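Local coordinates for Non-structural protein 5 (Modoc virus, PDB 2WA2) that binds S-adenosylmethionine and probably transfers its methyl group to the N7 and 2'-O positions of the viral RNA cap, at residues K83-D88 / V106-A111; P146-T151 / E182-C187; H227-V232 / G241-V246. The protein carries 4 engineered substitutions. All blocks are in the same frame, centred on the assembly; numbering follows the deposited sequence.

Contact 1: K83-D88 / V106-A111. Engineered in segment 83-88: Thr85 (natural residue Ser).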
ATOM      1  N   LYS A  83      11.951  -0.409 -11.466  1.00 20.08           N
ATOM      2  CA  LYS A  83      12.760  -0.111 -12.663  1.00 20.03           C
ATOM      3  C   LYS A  83      12.451   1.215 -13.336  1.00 19.64           C
ATOM      4  O   LYS A  83      11.323   1.733 -13.257  1.00 19.18           O
ATOM      5  CB  LYS A  83      12.621  -1.245 -13.700  1.00 19.88           C
ATOM      6  CG  LYS A  83      11.259  -1.313 -14.338  1.00 23.61           C
ATOM      7  CD  LYS A  83      11.231  -2.236 -15.542  1.00 26.44           C
ATOM      8  CE  LYS A  83       9.823  -2.685 -15.838  1.00 30.11           C
ATOM      9  NZ  LYS A  83       8.952  -1.581 -16.371  1.00 33.27           N
ATOM     10  N   GLY A  84      13.464   1.749 -14.032  1.00 19.09           N
ATOM     11  CA  GLY A  84      13.283   2.961 -14.839  1.00 18.95           C
ATOM     12  C   GLY A  84      12.855   4.145 -13.996  1.00 17.31           C
ATOM     13  O   GLY A  84      13.442   4.396 -12.948  1.00 17.91           O
ATOM     14  N   THR A  85      11.857   4.875 -14.500  1.00 17.75           N
ATOM     15  CA  THR A  85      11.203   5.978 -13.806  1.00 17.01           C
ATOM     16  C   THR A  85      10.157   5.421 -12.801  1.00 15.82           C
ATOM     17  O   THR A  85       9.123   4.853 -13.184  1.00 15.51           O
ATOM     18  CB  THR A  85      10.560   6.941 -14.802  1.00 17.12           C
ATOM     19  OG1 THR A  85      11.582   7.433 -15.688  1.00 18.24           O
ATOM     20  CG2 THR A  85       9.855   8.147 -14.064  1.00 18.69           C
ATOM     21  N   VAL A  86      10.467   5.601 -11.523  1.00 15.23           N
ATOM     22  CA  VAL A  86       9.594   5.163 -10.446  1.00 14.57           C
ATOM     23  C   VAL A  86       8.872   6.392  -9.918  1.00 14.13           C
ATOM     24  O   VAL A  86       9.512   7.421  -9.620  1.00 14.75           O
ATOM     25  CB  VAL A  86      10.399   4.507  -9.294  1.00 14.77           C
ATOM     26  CG1 VAL A  86       9.464   4.067  -8.123  1.00 15.36           C
ATOM     27  CG2 VAL A  86      11.184   3.296  -9.783  1.00 13.29           C
ATOM     28  N   VAL A  87       7.551   6.301  -9.826  0.50 13.73           N
ATOM     29  CA  VAL A  87       6.792   7.309  -9.075  0.50 13.80           C
ATOM     30  C   VAL A  87       6.438   6.763  -7.702  0.50 13.91           C
ATOM     31  O   VAL A  87       6.134   5.574  -7.547  0.50 12.48           O
ATOM     32  CB  VAL A  87       5.530   7.871  -9.805  0.50 14.04           C
ATOM     33  CG1 VAL A  87       5.934   8.786 -10.936  0.50 15.62           C
ATOM     34  CG2 VAL A  87       4.572   6.777 -10.282  0.50 12.20           C
ATOM     35  N   ASP A  88       6.553   7.623  -6.698  1.00 13.69           N
ATOM     36  CA  ASP A  88       6.187   7.246  -5.352  1.00 14.67           C
ATOM     37  C   ASP A  88       5.115   8.232  -4.909  1.00 14.42           C
ATOM     38  O   ASP A  88       5.405   9.372  -4.529  1.00 15.14           O
ATOM     39  CB  ASP A  88       7.413   7.233  -4.436  1.00 13.87           C
ATOM     40  CG  ASP A  88       7.092   6.742  -3.020  1.00 16.15           C
ATOM     41  OD1 ASP A  88       5.964   6.250  -2.799  1.00 18.51           O
ATOM     42  OD2 ASP A  88       7.940   6.902  -2.121  1.00 17.25           O
ATOM     43  N   VAL A 106      16.459   0.852 -11.299  1.00 22.03           N
ATOM     44  CA  VAL A 106      15.856   2.183 -11.171  1.00 22.08           C
ATOM     45  C   VAL A 106      16.787   3.282 -11.665  1.00 23.00           C
ATOM     46  O   VAL A 106      17.948   3.343 -11.252  1.00 23.43           O
ATOM     47  CB  VAL A 106      15.484   2.459  -9.702  1.00 22.16           C
ATOM     48  CG1 VAL A 106      14.912   3.860  -9.530  1.00 21.72           C
ATOM     49  CG2 VAL A 106      14.459   1.412  -9.242  1.00 20.57           C
ATOM     50  N   ARG A 107      16.241   4.150 -12.515  1.00 23.05           N
ATOM     51  CA  ARG A 107      16.966   5.281 -13.092  1.00 23.43           C
ATOM     52  C   ARG A 107      16.674   6.608 -12.405  1.00 22.64           C
ATOM     53  O   ARG A 107      17.565   7.437 -12.264  1.00 22.63           O
ATOM     54  CB  ARG A 107      16.708   5.372 -14.590  1.00 23.86           C
ATOM     55  CG  ARG A 107      17.514   4.317 -15.362  1.00 27.83           C
ATOM     56  CD  ARG A 107      17.330   4.478 -16.861  1.00 34.35           C
ATOM     57  NE  ARG A 107      18.400   5.274 -17.478  1.00 40.19           N
ATOM     58  CZ  ARG A 107      18.335   6.589 -17.718  1.00 43.08           C
ATOM     59  NH1 ARG A 107      17.251   7.291 -17.381  1.00 44.11           N
ATOM     60  NH2 ARG A 107      19.369   7.210 -18.289  1.00 43.14           N
ATOM     61  N   GLU A 108      15.436   6.804 -11.971  1.00 21.15           N
ATOM     62  CA  GLU A 108      15.063   7.997 -11.194  1.00 20.89           C
ATOM     63  C   GLU A 108      13.811   7.745 -10.351  1.00 20.18           C
ATOM     64  O   GLU A 108      13.012   6.841 -10.649  1.00 19.49           O
ATOM     65  CB  GLU A 108      14.829   9.197 -12.122  1.00 21.48           C
ATOM     66  CG  GLU A 108      13.662   9.008 -13.051  1.00 23.78           C
ATOM     67  CD  GLU A 108      13.435  10.184 -13.974  1.00 29.56           C
ATOM     68  OE1 GLU A 108      14.111  11.232 -13.815  1.00 30.49           O
ATOM     69  OE2 GLU A 108      12.578  10.054 -14.874  1.00 31.67           O
ATOM     70  N   VAL A 109      13.652   8.530  -9.290  1.00 19.09           N
ATOM     71  CA  VAL A 109      12.469   8.423  -8.450  1.00 18.27           C
ATOM     72  C   VAL A 109      11.834   9.802  -8.303  1.00 17.64           C
ATOM     73  O   VAL A 109      12.490  10.752  -7.899  1.00 18.37           O
ATOM     74  CB  VAL A 109      12.800   7.829  -7.066  1.00 17.73           C
ATOM     75  CG1 VAL A 109      11.520   7.667  -6.237  1.00 18.14           C
ATOM     76  CG2 VAL A 109      13.477   6.488  -7.206  1.00 17.36           C
ATOM     77  N   LYS A 110      10.583   9.900  -8.698  1.00 17.45           N
ATOM     78  CA  LYS A 110       9.812  11.091  -8.560  1.00 17.17           C
ATOM     79  C   LYS A 110       8.775  10.814  -7.453  1.00 16.68           C
ATOM     80  O   LYS A 110       7.827  10.009  -7.626  1.00 15.40           O
ATOM     81  CB  LYS A 110       9.160  11.417  -9.899  1.00 18.06           C
ATOM     82  CG  LYS A 110      10.190  11.660 -11.030  1.00 20.88           C
ATOM     83  CD  LYS A 110       9.448  12.152 -12.264  1.00 27.24           C
ATOM     84  CE  LYS A 110      10.366  12.451 -13.439  1.00 30.90           C
ATOM     85  NZ  LYS A 110       9.518  12.867 -14.640  1.00 31.80           N
ATOM     86  N   ALA A 111       8.986  11.483  -6.324  1.00 15.49           N
ATOM     87  CA  ALA A 111       8.261  11.260  -5.072  1.00 15.46           C
ATOM     88  C   ALA A 111       7.361  12.467  -4.720  1.00 15.73           C
ATOM     89  O   ALA A 111       7.776  13.625  -4.848  1.00 16.44           O
ATOM     90  CB  ALA A 111       9.273  10.989  -3.954  1.00 16.72           C
TER
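Gly84 to Asp88 pairs in parallel with Val106 to Ala111, the axes of strands 86-88 and 106-111 running 24° apart and approaching to 4.7 Å. The regular ladder alternates along the chain: Val86 N donates to Glu108 O, Lys110 N to Val86 O at 2.9 Å, and Asp88 N to Lys110 O. At the N-terminal end a beta bulge shifts the register by one residue. There Gly84 O accepts both Arg107 N, at 2.8 Å, and Glu108 N, at a longer 3.3 Å, the two donors arriving from the same face of its carbonyl plane. Gly84 has phi 61°, a backbone shape that glycine adopts readily.

On one face Thr85, an engineered residue, lies alongside Glu108 with both side chains pointing the same way. Thr85 OG1 donates to the anti lone pair of Glu108 OE2 over 2.9 Å. CG of Glu108 sits between its backbone N and carbonyl carbon (chi1 64°), and the chain, extended beyond CG, runs beside Thr85 and carries the carboxylate to OG1. The face carrying Val86, Val109 and Ala111 is mostly apolar, with Asp88 at its far end. Val86 and Val106 cross at about a right angle, CG2 of Val86 resting 3.8 Å from CG1 of Val106, and beta-branched valines suit these extended, buried positions. Val109 and the small Ala111 pack against helix 95-101.

Asp88 OD2 is hydrogen-bonded to Ser97 OG of that helix, and the Asp88 side chain lies about 5 Å from bound S-adenosylmethionine. Backbone hydrogen bonds join the strands of this Rossmann-like beta-alpha-beta unit, with a Thr85-Glu108 bond on one face and valine packing on the other.

Contact 2: P146-T151 / E182-C187; sequences PFQADT and EYNQGC
Asn184 and Tyr183, at the C-terminal end of helix 163-183, grip the loop 146-151 that leads into strand 151-154; the contact is a side-chain amide clasping a loop backbone, flanked by a tyrosine ring. Asn184 is the first residue to leave helical geometry. Chi1 of -67° sets its CG anti to the carbonyl carbon, chi2 then turns the amide, and its nitrogen and oxygen each bond to the loop. ND2 donates to Phe147 O at 3.0 Å, in a nearly straight bond (166° at the hydrogen) with the acceptor lying in the amide plane. OD1 accepts from Ala149 N at 3.0 Å, the donor standing well above the plane of the side-chain carbonyl. Asparagine suits this place because one short amide can satisfy a backbone C=O and an N-H two residues apart, where the loop forms no regular strand.

The Tyr183 ring lies against the backbone of the same loop. Pro146 O sits 4.1 Å above the ring plane, over its centre, and CE2 comes within 3.5 Å of Phe147 C. Nearer the helix, CB of Pro146 meets CB of Tyr183 at 4.0 Å, the rigid proline offering a compact apolar surface. Farther along, a type II turn from Asn184 to Cys187 reverses the chain, closed by Cys187 N bonding to Asn184 O. Gly186 takes the positive phi of 83° that favours glycine there. The turn brings CB of Cys187 to 3.4 Å from Asp150 O.

On the helix side Trp180 meets the Phe147 ring edge-to-face, and Pro146 also touches Arg179. Toward the sheet, Ala149 packs on Val87 of strand 86-89, while Asp150 pairs through its backbone with Gly188 at the start of strand 188-193.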
ATOM      1  N   PRO A 146      -1.275  12.074 -14.553  1.00 23.03           N
ATOM      2  CA  PRO A 146      -0.298  10.986 -14.678  1.00 23.12           C
ATOM      3  C   PRO A 146       0.724  11.373 -15.730  1.00 23.21           C
ATOM      4  O   PRO A 146       0.391  12.141 -16.659  1.00 22.53           O
ATOM      5  CB  PRO A 146      -1.142   9.796 -15.179  1.00 23.29           C
ATOM      6  CG  PRO A 146      -2.524  10.155 -14.845  1.00 24.09           C
ATOM      7  CD  PRO A 146      -2.619  11.641 -14.964  1.00 23.40           C
ATOM      8  N   PHE A 147       1.955  10.881 -15.567  1.00 22.33           N
ATOM      9  CA  PHE A 147       2.975  11.041 -16.584  1.00 22.66           C
ATOM     10  C   PHE A 147       3.748   9.753 -16.721  1.00 21.93           C
ATOM     11  O   PHE A 147       3.435   8.768 -16.032  1.00 21.20           O
ATOM     12  CB  PHE A 147       3.916  12.199 -16.239  1.00 22.83           C
ATOM     13  CG  PHE A 147       4.573  12.065 -14.904  1.00 23.12           C
ATOM     14  CD1 PHE A 147       5.605  11.154 -14.707  1.00 23.33           C
ATOM     15  CD2 PHE A 147       4.164  12.854 -13.838  1.00 23.60           C
ATOM     16  CE1 PHE A 147       6.207  11.028 -13.492  1.00 24.06           C
ATOM     17  CE2 PHE A 147       4.770  12.727 -12.605  1.00 23.47           C
ATOM     18  CZ  PHE A 147       5.790  11.812 -12.430  1.00 24.58           C
ATOM     19  N   GLN A 148       4.763   9.773 -17.597  1.00 21.43           N
ATOM     20  CA  GLN A 148       5.595   8.601 -17.900  1.00 21.35           C
ATOM     21  C   GLN A 148       6.292   7.984 -16.686  1.00 19.87           C
ATOM     22  O   GLN A 148       7.064   8.639 -15.978  1.00 19.51           O
ATOM     23  CB  GLN A 148       6.622   8.931 -19.001  1.00 21.79           C
ATOM     24  CG  GLN A 148       7.104   7.733 -19.846  1.00 26.03           C
ATOM     25  CD  GLN A 148       8.013   6.771 -19.079  1.00 29.55           C
ATOM     26  OE1 GLN A 148       8.989   7.188 -18.436  1.00 31.83           O
ATOM     27  NE2 GLN A 148       7.685   5.468 -19.138  1.00 31.01           N
ATOM     28  N   ALA A 149       6.022   6.703 -16.463  1.00 18.81           N
ATOM     29  CA  ALA A 149       6.655   5.961 -15.380  1.00 18.20           C
ATOM     30  C   ALA A 149       6.627   4.498 -15.707  1.00 17.58           C
ATOM     31  O   ALA A 149       5.621   3.997 -16.209  1.00 17.73           O
ATOM     32  CB  ALA A 149       5.936   6.198 -14.010  1.00 18.21           C
ATOM     33  N   ASP A 150       7.725   3.827 -15.367  1.00 17.18           N
ATOM     34  CA  ASP A 150       7.864   2.388 -15.549  1.00 17.62           C
ATOM     35  C   ASP A 150       7.403   1.584 -14.338  1.00 16.52           C
ATOM     36  O   ASP A 150       7.112   0.374 -14.468  1.00 16.28           O
ATOM     37  CB  ASP A 150       9.307   2.078 -15.862  1.00 17.90           C
ATOM     38  CG  ASP A 150       9.800   2.878 -17.052  1.00 20.17           C
ATOM     39  OD1 ASP A 150       9.370   2.540 -18.163  1.00 22.04           O
ATOM     40  OD2 ASP A 150      10.542   3.863 -16.852  1.00 19.70           O
ATOM     41  N   THR A 151       7.337   2.253 -13.172  1.00 15.61           N
ATOM     42  CA  THR A 151       6.916   1.631 -11.919  1.00 15.38           C
ATOM     43  C   THR A 151       6.060   2.643 -11.152  1.00 14.44           C
ATOM     44  O   THR A 151       6.481   3.776 -10.937  1.00 14.73           O
ATOM     45  CB  THR A 151       8.107   1.281 -11.014  1.00 15.56           C
ATOM     46  OG1 THR A 151       9.142   0.624 -11.763  1.00 17.33           O
ATOM     47  CG2 THR A 151       7.659   0.421  -9.862  1.00 15.75           C
ATOM     48  N   GLU A 182      -3.486   3.000 -16.753  1.00 19.72           N
ATOM     49  CA  GLU A 182      -4.035   3.231 -18.098  1.00 22.40           C
ATOM     50  C   GLU A 182      -3.034   4.013 -18.941  1.00 22.45           C
ATOM     51  O   GLU A 182      -2.779   3.633 -20.076  1.00 22.46           O
ATOM     52  CB  GLU A 182      -5.361   3.995 -18.007  1.00 22.64           C
ATOM     53  CG  GLU A 182      -6.218   4.069 -19.274  1.00 25.67           C
ATOM     54  CD  GLU A 182      -7.665   4.474 -18.953  1.00 26.64           C
ATOM     55  OE1 GLU A 182      -8.017   4.523 -17.739  1.00 33.92           O
ATOM     56  OE2 GLU A 182      -8.460   4.742 -19.896  1.00 34.64           O
ATOM     57  N   TYR A 183      -2.441   5.064 -18.360  1.00 22.54           N
ATOM     58  CA  TYR A 183      -1.464   5.899 -19.058  1.00 23.23           C
ATOM     59  C   TYR A 183      -0.157   5.149 -19.358  1.00 23.25           C
ATOM     60  O   TYR A 183       0.444   5.342 -20.419  1.00 23.60           O
ATOM     61  CB  TYR A 183      -1.186   7.181 -18.256  1.00 24.24           C
ATOM     62  CG  TYR A 183      -0.349   8.230 -18.972  1.00 25.20           C
ATOM     63  CD1 TYR A 183      -0.955   9.277 -19.678  1.00 29.59           C
ATOM     64  CD2 TYR A 183       1.053   8.194 -18.926  1.00 26.00           C
ATOM     65  CE1 TYR A 183      -0.183  10.256 -20.336  1.00 28.62           C
ATOM     66  CE2 TYR A 183       1.829   9.162 -19.586  1.00 26.46           C
ATOM     67  CZ  TYR A 183       1.201  10.182 -20.288  1.00 27.77           C
ATOM     68  OH  TYR A 183       1.964  11.132 -20.949  1.00 27.87           O
ATOM     69  N   ASN A 184       0.270   4.287 -18.438  1.00 21.93           N
ATOM     70  CA  ASN A 184       1.541   3.602 -18.554  1.00 22.07           C
ATOM     71  C   ASN A 184       1.349   2.112 -18.790  1.00 22.05           C
ATOM     72  O   ASN A 184       1.636   1.303 -17.919  1.00 21.32           O
ATOM     73  CB  ASN A 184       2.391   3.832 -17.303  1.00 22.07           C
ATOM     74  CG  ASN A 184       2.821   5.263 -17.153  1.00 22.96           C
ATOM     75  OD1 ASN A 184       3.589   5.770 -17.964  1.00 21.59           O
ATOM     76  ND2 ASN A 184       2.334   5.928 -16.101  1.00 22.90           N
ATOM     77  N   GLN A 185       0.849   1.774 -19.980  1.00 23.21           N
ATOM     78  CA  GLN A 185       0.638   0.387 -20.404  1.00 24.11           C
ATOM     79  C   GLN A 185       1.800  -0.524 -20.011  1.00 22.99           C
ATOM     80  O   GLN A 185       2.951  -0.279 -20.381  1.00 23.42           O
ATOM     81  CB  GLN A 185       0.406   0.336 -21.920  1.00 24.85           C
ATOM     82  CG  GLN A 185      -0.871   1.054 -22.364  1.00 29.39           C
ATOM     83  CD  GLN A 185      -1.623   0.271 -23.421  1.00 36.20           C
ATOM     84  OE1 GLN A 185      -1.510   0.548 -24.626  1.00 39.24           O
ATOM     85  NE2 GLN A 185      -2.375  -0.739 -22.980  1.00 37.42           N
ATOM     86  N   GLY A 186       1.503  -1.533 -19.199  1.00 22.88           N
ATOM     87  CA  GLY A 186       2.497  -2.529 -18.818  1.00 21.89           C
ATOM     88  C   GLY A 186       3.438  -2.198 -17.682  1.00 22.59           C
ATOM     89  O   GLY A 186       4.343  -2.987 -17.366  1.00 23.08           O
ATOM     90  N   CYS A 187       3.255  -1.038 -17.051  1.00 22.08           N
ATOM     91  CA  CYS A 187       4.123  -0.661 -15.957  1.00 21.03           C
ATOM     92  C   CYS A 187       3.935  -1.616 -14.788  1.00 20.49           C
ATOM     93  O   CYS A 187       2.875  -2.253 -14.659  1.00 21.65           O
ATOM     94  CB  CYS A 187       3.847   0.781 -15.501  1.00 21.42           C
ATOM     95  SG  CYS A 187       2.234   1.012 -14.761  1.00 21.61           S
TER

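Contact 3: H227-V232 / G241-V246; sequences HEMYFV and GNVTAV
The imidazole of His227 meets Val246 and Val243 of helix 239-254. CG1 of Val246 makes an off-centre CH-pi contact, 4.0 Å from the ring centroid and 30° from the ring normal, while Val243 O lies at the edge in the ring plane, 3.7 Å from CE1. Chi1 of -151° sets CG of His227 anti to the backbone N, and CE1 is the ring atom nearest the helix, 3.6 Å from CG1 of Val246. NE2 is hydrogen-bonded to Ser247 OG, the residue after Val246, and the Trp21 ring meets the imidazole edge-to-face.

Met229 packs beside the imidazole against the same helix with a flexible, unbranched chain. Its SD lies 3.9 Å from CG2 of Val243, and a bend at chi3 (69°) carries CE to 3.9 Å from CG2 of Val246 and 4.0 Å from CB of Asn242. Val243 and Val246, one helical turn apart, present their methyl groups on the same side of the helix, where compact branched residues suit a buried surface.

No hydrogen bond joins the two segments. The last modelled helix, 239-254, packs here against strand 229-232, the antiparallel strand 7 in the 3-2-1-4-5-7-6 order of the FtsJ-like, Rossmann-type methyltransferase sheet.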
ATOM      1  N   HIS A 227      -5.753  -4.200   8.228  1.00 10.97           N
ATOM      2  CA  HIS A 227      -6.077  -5.223   7.238  1.00 11.26           C
ATOM      3  C   HIS A 227      -5.435  -4.848   5.897  1.00 11.23           C
ATOM      4  O   HIS A 227      -5.798  -5.429   4.872  1.00 11.02           O
ATOM      5  CB  HIS A 227      -7.588  -5.295   7.087  1.00 11.02           C
ATOM      6  CG  HIS A 227      -8.112  -6.645   6.688  1.00 12.37           C
ATOM      7  ND1 HIS A 227      -7.776  -7.258   5.497  1.00 12.21           N
ATOM      8  CD2 HIS A 227      -9.001  -7.464   7.302  1.00 11.51           C
ATOM      9  CE1 HIS A 227      -8.423  -8.413   5.406  1.00 14.43           C
ATOM     10  NE2 HIS A 227      -9.180  -8.555   6.484  1.00 12.19           N
ATOM     11  N   GLU A 228      -4.470  -3.905   5.907  1.00 10.34           N
ATOM     12  CA  GLU A 228      -3.819  -3.436   4.644  1.00 10.41           C
ATOM     13  C   GLU A 228      -3.280  -4.602   3.825  1.00  9.98           C
ATOM     14  O   GLU A 228      -2.679  -5.543   4.349  1.00 10.23           O
ATOM     15  CB  GLU A 228      -2.679  -2.424   4.884  1.00 10.05           C
ATOM     16  CG  GLU A 228      -1.464  -3.076   5.562  1.00 11.48           C
ATOM     17  CD  GLU A 228      -0.467  -2.077   6.121  1.00 12.75           C
ATOM     18  OE1 GLU A 228      -0.785  -0.874   6.136  1.00 15.48           O
ATOM     19  OE2 GLU A 228       0.628  -2.507   6.559  1.00 17.78           O
ATOM     20  N   MET A 229      -3.551  -4.545   2.536  1.00  9.60           N
ATOM     21  CA  MET A 229      -2.934  -5.475   1.584  1.00  9.44           C
ATOM     22  C   MET A 229      -2.388  -4.669   0.395  1.00 10.69           C
ATOM     23  O   MET A 229      -2.650  -3.459   0.267  1.00 10.30           O
ATOM     24  CB  MET A 229      -3.953  -6.540   1.170  1.00  8.69           C
ATOM     25  CG  MET A 229      -4.340  -7.436   2.354  1.00  9.56           C
ATOM     26  SD  MET A 229      -5.684  -8.579   1.978  1.00 11.24           S
ATOM     27  CE  MET A 229      -4.872  -9.716   0.807  1.00  9.48           C
ATOM     28  N   TYR A 230      -1.586  -5.310  -0.453  1.00 10.80           N
ATOM     29  CA  TYR A 230      -0.872  -4.583  -1.495  1.00 11.36           C
ATOM     30  C   TYR A 230      -1.227  -5.104  -2.868  1.00 11.76           C
ATOM     31  O   TYR A 230      -1.099  -6.296  -3.129  1.00 12.34           O
ATOM     32  CB  TYR A 230       0.629  -4.565  -1.260  1.00 12.84           C
ATOM     33  CG  TYR A 230       0.954  -3.610  -0.131  1.00 12.16           C
ATOM     34  CD1 TYR A 230       1.245  -2.268  -0.403  1.00 12.36           C
ATOM     35  CD2 TYR A 230       0.920  -4.034   1.195  1.00 12.65           C
ATOM     36  CE1 TYR A 230       1.523  -1.368   0.633  1.00 11.82           C
ATOM     37  CE2 TYR A 230       1.182  -3.127   2.252  1.00 14.64           C
ATOM     38  CZ  TYR A 230       1.477  -1.800   1.942  1.00 14.89           C
ATOM     39  OH  TYR A 230       1.705  -0.887   2.960  1.00 16.70           O
ATOM     40  N   PHE A 231      -1.715  -4.218  -3.724  1.00 11.44           N
ATOM     41  CA  PHE A 231      -2.088  -4.613  -5.075  1.00 10.82           C
ATOM     42  C   PHE A 231      -0.812  -4.480  -5.892  1.00 12.05           C
ATOM     43  O   PHE A 231      -0.272  -3.366  -6.039  1.00  9.58           O
ATOM     44  CB  PHE A 231      -3.224  -3.723  -5.620  1.00 11.97           C
ATOM     45  CG  PHE A 231      -3.618  -4.018  -7.048  1.00 12.23           C
ATOM     46  CD1 PHE A 231      -4.153  -5.261  -7.406  1.00 10.00           C
ATOM     47  CD2 PHE A 231      -3.489  -3.031  -8.042  1.00 11.68           C
ATOM     48  CE1 PHE A 231      -4.530  -5.537  -8.734  1.00 13.18           C
ATOM     49  CE2 PHE A 231      -3.872  -3.296  -9.386  1.00 15.01           C
ATOM     50  CZ  PHE A 231      -4.374  -4.552  -9.735  1.00 14.38           C
ATOM     51  N   VAL A 232      -0.340  -5.620  -6.419  1.00 11.40           N
ATOM     52  CA  VAL A 232       1.004  -5.710  -6.985  1.00 12.20           C
ATOM     53  C   VAL A 232       0.988  -6.332  -8.406  1.00 13.30           C
ATOM     54  O   VAL A 232       0.114  -7.148  -8.740  1.00 11.87           O
ATOM     55  CB  VAL A 232       1.985  -6.491  -6.038  1.00 12.47           C
ATOM     56  CG1 VAL A 232       2.190  -5.806  -4.643  1.00 11.88           C
ATOM     57  CG2 VAL A 232       1.522  -7.946  -5.836  1.00 13.34           C
ATOM     58  N   GLY A 241     -10.270 -14.468  -2.334  1.00 18.48           N
ATOM     59  CA  GLY A 241      -9.800 -15.562  -1.490  1.00 18.10           C
ATOM     60  C   GLY A 241      -8.678 -15.182  -0.543  1.00 17.28           C
ATOM     61  O   GLY A 241      -8.676 -15.582   0.615  1.00 16.82           O
ATOM     62  N   ASN A 242      -7.729 -14.384  -1.034  1.00 16.31           N
ATOM     63  CA  ASN A 242      -6.641 -13.903  -0.220  1.00 16.15           C
ATOM     64  C   ASN A 242      -7.151 -12.967   0.851  1.00 14.40           C
ATOM     65  O   ASN A 242      -6.703 -13.033   1.990  1.00 13.89           O
ATOM     66  CB  ASN A 242      -5.592 -13.194  -1.060  1.00 17.42           C
ATOM     67  CG  ASN A 242      -4.350 -13.996  -1.195  1.00 24.27           C
ATOM     68  OD1 ASN A 242      -4.066 -14.530  -2.278  1.00 29.68           O
ATOM     69  ND2 ASN A 242      -3.607 -14.135  -0.092  1.00 28.58           N
ATOM     70  N   VAL A 243      -8.079 -12.090   0.483  1.00 13.55           N
ATOM     71  CA  VAL A 243      -8.666 -11.154   1.485  1.00 13.06           C
ATOM     72  C   VAL A 243      -9.347 -11.934   2.619  1.00 13.08           C
ATOM     73  O   VAL A 243      -9.127 -11.667   3.787  1.00 12.38           O
ATOM     74  CB  VAL A 243      -9.680 -10.181   0.825  1.00 12.56           C
ATOM     75  CG1 VAL A 243     -10.435  -9.385   1.900  1.00 11.98           C
ATOM     76  CG2 VAL A 243      -8.941  -9.233  -0.128  1.00 12.13           C
ATOM     77  N   THR A 244     -10.150 -12.927   2.239  1.00 14.36           N
ATOM     78  CA  THR A 244     -10.898 -13.728   3.211  1.00 16.03           C
ATOM     79  C   THR A 244      -9.928 -14.492   4.115  1.00 15.71           C
ATOM     80  O   THR A 244     -10.129 -14.594   5.332  1.00 15.79           O
ATOM     81  CB  THR A 244     -11.901 -14.699   2.497  1.00 16.29           C
ATOM     82  OG1 THR A 244     -12.928 -13.919   1.871  1.00 18.92           O
ATOM     83  CG2 THR A 244     -12.573 -15.601   3.518  1.00 19.79           C
ATOM     84  N   ALA A 245      -8.851 -14.985   3.525  1.00 15.49           N
ATOM     85  CA  ALA A 245      -7.853 -15.723   4.279  1.00 15.49           C
ATOM     86  C   ALA A 245      -7.169 -14.829   5.332  1.00 14.86           C
ATOM     87  O   ALA A 245      -6.924 -15.248   6.453  1.00 15.19           O
ATOM     88  CB  ALA A 245      -6.846 -16.332   3.335  1.00 15.86           C
ATOM     89  N   VAL A 246      -6.908 -13.578   4.962  1.00 14.09           N
ATOM     90  CA  VAL A 246      -6.356 -12.598   5.889  1.00 13.17           C
ATOM     91  C   VAL A 246      -7.370 -12.274   7.000  1.00 12.69           C
ATOM     92  O   VAL A 246      -6.997 -12.247   8.181  1.00 12.98           O
ATOM     93  CB  VAL A 246      -5.867 -11.307   5.164  1.00 12.70           C
ATOM     94  CG1 VAL A 246      -5.398 -10.238   6.174  1.00 12.47           C
ATOM     95  CG2 VAL A 246      -4.697 -11.650   4.214  1.00 12.80           C
TER

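From the N terminus, contact 1 comes first, closing the beta-alpha-beta loop that runs from strand 86-89 through helix 95-101 to strand 106-112. Contact 2 follows, spanning strand 151-154 and helix 163-183, and contact 3 closes the short connection from strand 229-232 to helix 239-254. The three loops lie in series, none nested in or crossing another. Contacts 1 and 2 touch, since Thr85 O lies 2.8 Å from Asp150 N, a probable hydrogen bond that ties the loop before strand 151-154 to the start of strand 86-89. Contact 3 lies apart, its centre about 26 Å from that of contact 1, yet both reach the same mixed sheet.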